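Local structure of carboxylesterase (Ferroplasma acidiphilum, 3WJ2) at residues D23-E28 against T206-R211; G86-N91 against I210-N215. The protein is a carboxylesterase of the alpha/beta-hydrolase fold that probably splits carboxylic esters, possibly including acylglycerols, into acid and alcohol. One frame throughout, in Å; residues are numbered along the deposited sequence.

Interaction 1: D23-E28 against T206-R211; sequences DMTKIE and TGKMIR
Lys208 meets Asp23 through a salt bridge, its NZ lying 2.7 Å from Asp23 OD2 and approaching from above the carboxylate, 41° out of its plane. The lysine chain reaches the acid by bending at chi3 (82°), which turns CE out of the line of the preceding methylenes. On the way it crosses Thr25 at about a right angle, and Lys208 CE passes 3.9 Å from Thr25 OG1. Thr25 CG2 also rests 3.8 Å from Lys208 O. The other carboxylate oxygen is used within its own loop: Asp23 OD1 takes the N-H of Thr25 at 3.0 Å, on its anti side, closing an Asx turn. The hydroxyl of Thr25 also donates to Asp23 OD1, over a separation so short that its exact length is doubtful. Lysine on one oxygen and threonine on the other thus restrain the carboxylate from turning. Met209 follows, and its backbone N donates to OG1 of Thr206, the N-cap of helix 207-217, at 3.1 Å. The bend at chi2 (-55°) sets Met209 SD against the methyl CG2 of Thr25, the two side chains sliding past each other in opposite directions. That approach is closer than a methyl and a sulfur normally allow, so little should be read into its precise value. Met24 turns its own side chain to Leu32 and Phe35 of helix 29-43. Thr25 is therefore the two-faced residue of the turn, its hydroxyl serving the acid and its methyl meeting the first helical turn. Because the ion pair lies at the surface, its strength is likely to be tempered by solvent; in an acidic medium the neighbouring ammonium would tend to keep Asp23 ionised, whereas Lys26 NZ, 6.2 Å from Lys208 NZ, may add a mild like-charge repulsion.

Interaction 2: G86-N91 against I210-N215; sequences GFLFGN and IRYFGN
Gly86 O and Phe213 O are joined by a single water, which donates to each carbonyl at 2.8 Å and so bridges the loop to the helix. Beside this bridge, Gly86 O also lies 3.5 Å from Phe213 CB. The ring of Phe213 carries most of the apolar contact. Phe213 CG, anti to its own carbonyl carbon (chi1 -68°), is set close to Gly86 O, and one face of the ring receives Gly86 CA in a CH-pi contact, 4.0 Å from the centroid and offset toward the rim. With no side chain on Gly86, the backbone can come this close to the ring. Farther along the loop, Leu88 CB packs 4.0 Å from Phe213 CE1. Leu88 CD1 lies 3.5 Å from Tyr212 CE2, at that ring's edge, while the tyrosine hydroxyl is hydrogen-bonded to Ile27 O. The rings of Phe89 and Phe213 are inclined at 38°, with Phe213 CZ at the edge of the Phe89 ring, 3.7 Å from Phe89 CE2. An alanine in place of Phe213 would probably open a gap between loop and helix, leaving Gly86 CA, Leu88 CB and the Phe89 edge without their aromatic partner. Phe89 also touches Leu36 and Asp37 of helix 29-43. Gly86 ends the His-Gly-Gly-Gly sequence that, in the hormone-sensitive lipase family, supplies the oxyanion hole, and it lies near the presumed nucleophile elbow; helix 207-217, which probably belongs to the cap, rests on this loop, as in the covered active sites of related esterases.

How the interactions relate
From the N terminus, the loop 23-28 between helices 12-20 and 29-43 comes first, and interaction 1 closes the longer circuit, reaching forward to the start of helix 207-217. The loop 86-91, after strand 78-82, lies within that circuit, but its partner comes later on the helix than that of interaction 1, so the two circuits cross and overlap; interaction 2 closes the shorter one. The segments share Ile210 and Arg211. Their centres are 9 Å apart, and Tyr212 lies between the two contacts, its CE1 packing 3.3 Å from Thr25 O. One helix thus ties the N-terminal region to the loop leaving a central strand of the hydrolase sheet.

Interaction 1: D23-E28 against T206-R211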
ATOM      1  N   ASP B  23      -2.860  24.739  14.997  1.00 29.25           N
ATOM      2  CA  ASP B  23      -1.436  24.377  15.058  1.00 32.38           C
ATOM      3  C   ASP B  23      -0.846  24.715  16.415  1.00 32.15           C
ATOM      4  O   ASP B  23      -0.633  25.866  16.740  1.00 34.19           O
ATOM      5  CB  ASP B  23      -0.745  25.180  13.967  1.00 32.80           C
ATOM      6  CG  ASP B  23       0.757  24.906  13.848  1.00 34.98           C
ATOM      7  OD1 ASP B  23       1.343  24.220  14.698  1.00 39.36           O
ATOM      8  OD2 ASP B  23       1.348  25.457  12.886  1.00 40.46           O
ATOM      9  N   MET B  24      -0.628  23.709  17.241  1.00 33.52           N
ATOM     10  CA  MET B  24      -0.084  23.984  18.576  1.00 33.60           C
ATOM     11  C   MET B  24       1.450  23.884  18.706  1.00 34.49           C
ATOM     12  O   MET B  24       1.996  23.902  19.811  1.00 33.13           O
ATOM     13  CB  MET B  24      -0.829  23.138  19.572  1.00 34.71           C
ATOM     14  CG  MET B  24      -2.191  23.785  19.789  1.00 36.46           C
ATOM     15  SD  MET B  24      -3.148  22.997  21.034  1.00 37.23           S
ATOM     16  CE  MET B  24      -3.224  21.285  20.372  1.00 39.42           C
ATOM     17  N   THR B  25       2.133  23.909  17.565  1.00 34.77           N
ATOM     18  CA  THR B  25       3.588  23.776  17.573  1.00 34.18           C
ATOM     19  C   THR B  25       4.335  25.024  17.979  1.00 34.24           C
ATOM     20  O   THR B  25       5.515  24.953  18.260  1.00 36.14           O
ATOM     21  CB  THR B  25       4.164  23.224  16.229  1.00 34.97           C
ATOM     22  OG1 THR B  25       3.796  24.099  15.165  1.00 33.66           O
ATOM     23  CG2 THR B  25       3.636  21.874  15.935  1.00 34.23           C
ATOM     24  N   LYS B  26       3.673  26.176  18.040  1.00 37.10           N
ATOM     25  CA  LYS B  26       4.338  27.346  18.600  1.00 37.76           C
ATOM     26  C   LYS B  26       3.900  27.637  20.044  1.00 36.82           C
ATOM     27  O   LYS B  26       4.271  28.693  20.603  1.00 37.98           O
ATOM     28  CB  LYS B  26       4.133  28.568  17.681  1.00 38.80           C
ATOM     29  CG  LYS B  26       4.949  28.516  16.372  1.00 44.02           C
ATOM     30  CD  LYS B  26       6.475  28.660  16.624  1.00 48.40           C
ATOM     31  CE  LYS B  26       7.227  28.841  15.298  1.00 50.79           C
ATOM     32  NZ  LYS B  26       6.773  27.835  14.275  1.00 53.99           N
ATOM     33  N   ILE B  27       3.140  26.705  20.638  1.00 33.94           N
ATOM     34  CA  ILE B  27       2.733  26.768  22.085  1.00 30.43           C
ATOM     35  C   ILE B  27       3.904  26.313  22.952  1.00 30.85           C
ATOM     36  O   ILE B  27       4.635  25.368  22.570  1.00 30.25           O
ATOM     37  CB  ILE B  27       1.431  25.951  22.348  1.00 30.51           C
ATOM     38  CG1 ILE B  27       0.221  26.448  21.515  1.00 31.23           C
ATOM     39  CG2 ILE B  27       1.052  25.925  23.841  1.00 29.21           C
ATOM     40  CD1 ILE B  27       0.111  27.977  21.485  1.00 35.29           C
ATOM     41  N   GLU B  28       4.127  26.990  24.072  1.00 28.82           N
ATOM     42  CA  GLU B  28       5.180  26.624  25.019  1.00 28.14           C
ATOM     43  C   GLU B  28       4.818  25.290  25.652  1.00 25.45           C
ATOM     44  O   GLU B  28       3.621  25.028  25.911  1.00 22.81           O
ATOM     45  CB  GLU B  28       5.386  27.697  26.088  1.00 29.51           C
ATOM     46  CG  GLU B  28       6.037  29.010  25.504  1.00 37.99           C
ATOM     47  CD  GLU B  28       7.402  28.762  24.816  1.00 47.08           C
ATOM     48  OE1 GLU B  28       8.260  28.050  25.400  1.00 48.42           O
ATOM     49  OE2 GLU B  28       7.619  29.290  23.677  1.00 51.62           O
ATOM     50  N   THR B 206      -0.142  14.933  13.774  1.00 25.43           N
ATOM     51  CA  THR B 206       0.361  15.449  12.565  1.00 24.59           C
ATOM     52  C   THR B 206       1.876  15.296  12.449  1.00 26.74           C
ATOM     53  O   THR B 206       2.543  15.105  13.466  1.00 25.45           O
ATOM     54  CB  THR B 206       0.075  16.962  12.409  1.00 26.17           C
ATOM     55  OG1 THR B 206       0.683  17.680  13.493  1.00 24.75           O
ATOM     56  CG2 THR B 206      -1.390  17.262  12.542  1.00 27.63           C
ATOM     57  N   GLY B 207       2.393  15.486  11.238  1.00 27.33           N
ATOM     58  CA  GLY B 207       3.853  15.539  10.988  1.00 26.05           C
ATOM     59  C   GLY B 207       4.590  16.600  11.789  1.00 26.43           C
ATOM     60  O   GLY B 207       5.648  16.349  12.426  1.00 24.28           O
ATOM     61  N   LYS B 208       4.009  17.783  11.825  1.00 25.21           N
ATOM     62  CA  LYS B 208       4.562  18.914  12.572  1.00 25.04           C
ATOM     63  C   LYS B 208       4.597  18.606  14.051  1.00 23.44           C
ATOM     64  O   LYS B 208       5.593  18.899  14.687  1.00 22.39           O
ATOM     65  CB  LYS B 208       3.774  20.181  12.360  1.00 26.01           C
ATOM     66  CG  LYS B 208       4.060  20.756  10.966  1.00 33.50           C
ATOM     67  CD  LYS B 208       3.084  21.898  10.726  1.00 39.65           C
ATOM     68  CE  LYS B 208       3.648  23.134  11.397  1.00 41.38           C
ATOM     69  NZ  LYS B 208       2.885  24.323  10.965  1.00 43.17           N
ATOM     70  N   MET B 209       3.539  17.983  14.559  1.00 21.37           N
ATOM     71  CA  MET B 209       3.597  17.637  16.017  1.00 21.64           C
ATOM     72  C   MET B 209       4.607  16.531  16.315  1.00 19.35           C
ATOM     73  O   MET B 209       5.257  16.551  17.394  1.00 16.80           O
ATOM     74  CB  MET B 209       2.206  17.248  16.530  1.00 23.89           C
ATOM     75  CG  MET B 209       1.403  18.520  16.709  1.00 29.18           C
ATOM     76  SD  MET B 209       2.243  19.792  17.822  1.00 41.43           S
ATOM     77  CE  MET B 209       2.318  18.824  19.360  1.00 34.71           C
ATOM     78  N   ILE B 210       4.715  15.518  15.421  1.00 17.54           N
ATOM     79  CA  ILE B 210       5.699  14.464  15.647  1.00 18.40           C
ATOM     80  C   ILE B 210       7.071  15.130  15.776  1.00 18.77           C
ATOM     81  O   ILE B 210       7.862  14.758  16.649  1.00 17.90           O
ATOM     82  CB  ILE B 210       5.674  13.427  14.509  1.00 17.17           C
ATOM     83  CG1 ILE B 210       4.415  12.605  14.622  1.00 19.46           C
ATOM     84  CG2 ILE B 210       6.905  12.470  14.597  1.00 18.73           C
ATOM     85  CD1 ILE B 210       4.098  11.677  13.308  1.00 17.61           C
ATOM     86  N   ARG B 211       7.345  16.083  14.895  1.00 18.15           N
ATOM     87  CA  ARG B 211       8.653  16.807  14.997  1.00 19.26           C
ATOM     88  C   ARG B 211       8.822  17.593  16.269  1.00 17.91           C
ATOM     89  O   ARG B 211       9.916  17.583  16.874  1.00 17.66           O
ATOM     90  CB  ARG B 211       8.957  17.664  13.739  1.00 20.09           C
ATOM     91  CG  ARG B 211       9.126  16.644  12.536  1.00 29.54           C
ATOM     92  CD  ARG B 211       9.707  17.283  11.215  1.00 41.42           C
ATOM     93  NE  ARG B 211       9.333  16.571   9.970  1.00 48.95           N
ATOM     94  CZ  ARG B 211       8.273  16.900   9.217  1.00 51.77           C
ATOM     95  NH1 ARG B 211       7.486  17.912   9.587  1.00 54.06           N
ATOM     96  NH2 ARG B 211       7.979  16.241   8.087  1.00 54.79           N
TER

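Interaction 2: G86-N91 against I210-N215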
ATOM      1  N   GLY B  86       3.626  11.667  23.771  1.00 12.18           N
ATOM      2  CA  GLY B  86       4.710  12.355  23.063  1.00 13.89           C
ATOM      3  C   GLY B  86       5.945  12.645  23.869  1.00 13.24           C
ATOM      4  O   GLY B  86       6.766  13.413  23.438  1.00 14.16           O
ATOM      5  N   PHE B  87       6.049  12.074  25.085  1.00 11.69           N
ATOM      6  CA  PHE B  87       7.150  12.345  26.028  1.00 11.31           C
ATOM      7  C   PHE B  87       6.935  13.653  26.781  1.00 14.88           C
ATOM      8  O   PHE B  87       7.764  14.026  27.662  1.00 14.81           O
ATOM      9  CB  PHE B  87       8.596  12.215  25.452  1.00 12.15           C
ATOM     10  CG  PHE B  87       8.841  10.922  24.768  1.00 12.54           C
ATOM     11  CD1 PHE B  87       9.170   9.798  25.496  1.00 17.27           C
ATOM     12  CD2 PHE B  87       8.797  10.890  23.362  1.00 18.27           C
ATOM     13  CE1 PHE B  87       9.440   8.576  24.719  1.00 16.11           C
ATOM     14  CE2 PHE B  87       9.066   9.747  22.620  1.00 18.68           C
ATOM     15  CZ  PHE B  87       9.336   8.573  23.358  1.00 15.03           C
ATOM     16  N   LEU B  88       5.798  14.307  26.452  1.00 12.47           N
ATOM     17  CA  LEU B  88       5.625  15.710  26.905  1.00 16.00           C
ATOM     18  C   LEU B  88       4.451  15.814  27.850  1.00 15.41           C
ATOM     19  O   LEU B  88       4.530  16.638  28.792  1.00 14.01           O
ATOM     20  CB  LEU B  88       5.476  16.652  25.689  1.00 16.68           C
ATOM     21  CG  LEU B  88       5.534  18.165  25.966  1.00 19.31           C
ATOM     22  CD1 LEU B  88       6.119  18.797  24.726  1.00 23.64           C
ATOM     23  CD2 LEU B  88       4.049  18.460  26.132  1.00 17.12           C
ATOM     24  N   PHE B  89       3.393  15.084  27.570  1.00 13.64           N
ATOM     25  CA  PHE B  89       2.168  15.165  28.375  1.00 14.71           C
ATOM     26  C   PHE B  89       1.680  13.818  28.825  1.00 15.60           C
ATOM     27  O   PHE B  89       2.300  12.756  28.611  1.00 12.75           O
ATOM     28  CB  PHE B  89       1.082  16.055  27.643  1.00 14.20           C
ATOM     29  CG  PHE B  89       0.484  15.411  26.426  1.00 12.87           C
ATOM     30  CD1 PHE B  89      -0.766  14.787  26.492  1.00 15.91           C
ATOM     31  CD2 PHE B  89       1.122  15.466  25.217  1.00 17.65           C
ATOM     32  CE1 PHE B  89      -1.390  14.186  25.350  1.00 16.91           C
ATOM     33  CE2 PHE B  89       0.577  14.870  24.091  1.00 16.68           C
ATOM     34  CZ  PHE B  89      -0.648  14.200  24.131  1.00 18.99           C
ATOM     35  N   GLY B  90       0.496  13.778  29.414  1.00 12.08           N
ATOM     36  CA  GLY B  90      -0.120  12.614  30.024  1.00 13.62           C
ATOM     37  C   GLY B  90       0.396  12.403  31.461  1.00 14.52           C
ATOM     38  O   GLY B  90       1.492  12.833  31.789  1.00 13.97           O
ATOM     39  N   ASN B  91      -0.395  11.695  32.258  1.00 14.41           N
ATOM     40  CA  ASN B  91      -0.047  11.373  33.647  1.00 15.79           C
ATOM     41  C   ASN B  91      -1.013  10.316  34.164  1.00 12.77           C
ATOM     42  O   ASN B  91      -1.865   9.759  33.451  1.00 14.17           O
ATOM     43  CB  ASN B  91      -0.015  12.674  34.521  1.00 16.51           C
ATOM     44  CG  ASN B  91      -1.343  13.365  34.559  1.00 18.87           C
ATOM     45  OD1 ASN B  91      -2.399  12.749  34.704  1.00 17.47           O
ATOM     46  ND2 ASN B  91      -1.291  14.683  34.398  1.00 24.61           N
ATOM     47  N   ILE B 210       4.715  15.518  15.421  1.00 17.54           N
ATOM     48  CA  ILE B 210       5.699  14.464  15.647  1.00 18.40           C
ATOM     49  C   ILE B 210       7.071  15.130  15.776  1.00 18.77           C
ATOM     50  O   ILE B 210       7.862  14.758  16.649  1.00 17.90           O
ATOM     51  CB  ILE B 210       5.674  13.427  14.509  1.00 17.17           C
ATOM     52  CG1 ILE B 210       4.415  12.605  14.622  1.00 19.46           C
ATOM     53  CG2 ILE B 210       6.905  12.470  14.597  1.00 18.73           C
ATOM     54  CD1 ILE B 210       4.098  11.677  13.308  1.00 17.61           C
ATOM     55  N   ARG B 211       7.345  16.083  14.895  1.00 18.15           N
ATOM     56  CA  ARG B 211       8.653  16.807  14.997  1.00 19.26           C
ATOM     57  C   ARG B 211       8.822  17.593  16.269  1.00 17.91           C
ATOM     58  O   ARG B 211       9.916  17.583  16.874  1.00 17.66           O
ATOM     59  CB  ARG B 211       8.957  17.664  13.739  1.00 20.09           C
ATOM     60  CG  ARG B 211       9.126  16.644  12.536  1.00 29.54           C
ATOM     61  CD  ARG B 211       9.707  17.283  11.215  1.00 41.42           C
ATOM     62  NE  ARG B 211       9.333  16.571   9.970  1.00 48.95           N
ATOM     63  CZ  ARG B 211       8.273  16.900   9.217  1.00 51.77           C
ATOM     64  NH1 ARG B 211       7.486  17.912   9.587  1.00 54.06           N
ATOM     65  NH2 ARG B 211       7.979  16.241   8.087  1.00 54.79           N
ATOM     66  N   TYR B 212       7.755  18.257  16.689  1.00 18.34           N
ATOM     67  CA  TYR B 212       7.751  19.093  17.880  1.00 18.28           C
ATOM     68  C   TYR B 212       8.063  18.172  19.063  1.00 15.69           C
ATOM     69  O   TYR B 212       8.981  18.486  19.824  1.00 16.17           O
ATOM     70  CB  TYR B 212       6.356  19.769  18.052  1.00 15.89           C
ATOM     71  CG  TYR B 212       6.075  20.525  19.364  1.00 18.92           C
ATOM     72  CD1 TYR B 212       6.126  21.908  19.404  1.00 21.81           C
ATOM     73  CD2 TYR B 212       5.732  19.854  20.533  1.00 17.99           C
ATOM     74  CE1 TYR B 212       5.799  22.626  20.540  1.00 23.28           C
ATOM     75  CE2 TYR B 212       5.536  20.546  21.711  1.00 22.27           C
ATOM     76  CZ  TYR B 212       5.543  21.939  21.705  1.00 24.55           C
ATOM     77  OH  TYR B 212       5.190  22.612  22.838  1.00 25.88           O
ATOM     78  N   PHE B 213       7.381  17.043  19.181  1.00 16.04           N
ATOM     79  CA  PHE B 213       7.679  16.112  20.295  1.00 14.05           C
ATOM     80  C   PHE B 213       9.109  15.609  20.236  1.00 13.73           C
ATOM     81  O   PHE B 213       9.741  15.480  21.299  1.00 15.32           O
ATOM     82  CB  PHE B 213       6.722  14.936  20.306  1.00 13.54           C
ATOM     83  CG  PHE B 213       5.295  15.333  20.665  1.00 17.30           C
ATOM     84  CD1 PHE B 213       5.071  16.145  21.743  1.00 18.30           C
ATOM     85  CD2 PHE B 213       4.194  14.860  19.900  1.00 22.06           C
ATOM     86  CE1 PHE B 213       3.753  16.580  22.123  1.00 25.14           C
ATOM     87  CE2 PHE B 213       2.872  15.263  20.285  1.00 26.73           C
ATOM     88  CZ  PHE B 213       2.683  16.121  21.382  1.00 27.49           C
ATOM     89  N   GLY B 214       9.592  15.244  19.047  1.00 15.33           N
ATOM     90  CA  GLY B 214      10.931  14.661  19.001  1.00 15.94           C
ATOM     91  C   GLY B 214      11.924  15.716  19.348  1.00 16.76           C
ATOM     92  O   GLY B 214      12.923  15.436  19.982  1.00 17.83           O
ATOM     93  N   ASN B 215      11.718  16.954  18.908  1.00 17.35           N
ATOM     94  CA  ASN B 215      12.673  17.985  19.272  1.00 17.65           C
ATOM     95  C   ASN B 215      12.600  18.296  20.777  1.00 17.87           C
ATOM     96  O   ASN B 215      13.638  18.674  21.341  1.00 19.22           O
ATOM     97  CB  ASN B 215      12.427  19.265  18.471  1.00 19.47           C
ATOM     98  CG  ASN B 215      12.882  19.151  16.988  1.00 21.79           C
ATOM     99  OD1 ASN B 215      13.635  18.255  16.597  1.00 32.25           O
ATOM    100  ND2 ASN B 215      12.365  20.045  16.165  1.00 28.25           N
TER
HETATM  101  O   HOH W   1       8.442  15.594  23.810  1.00 18.08           O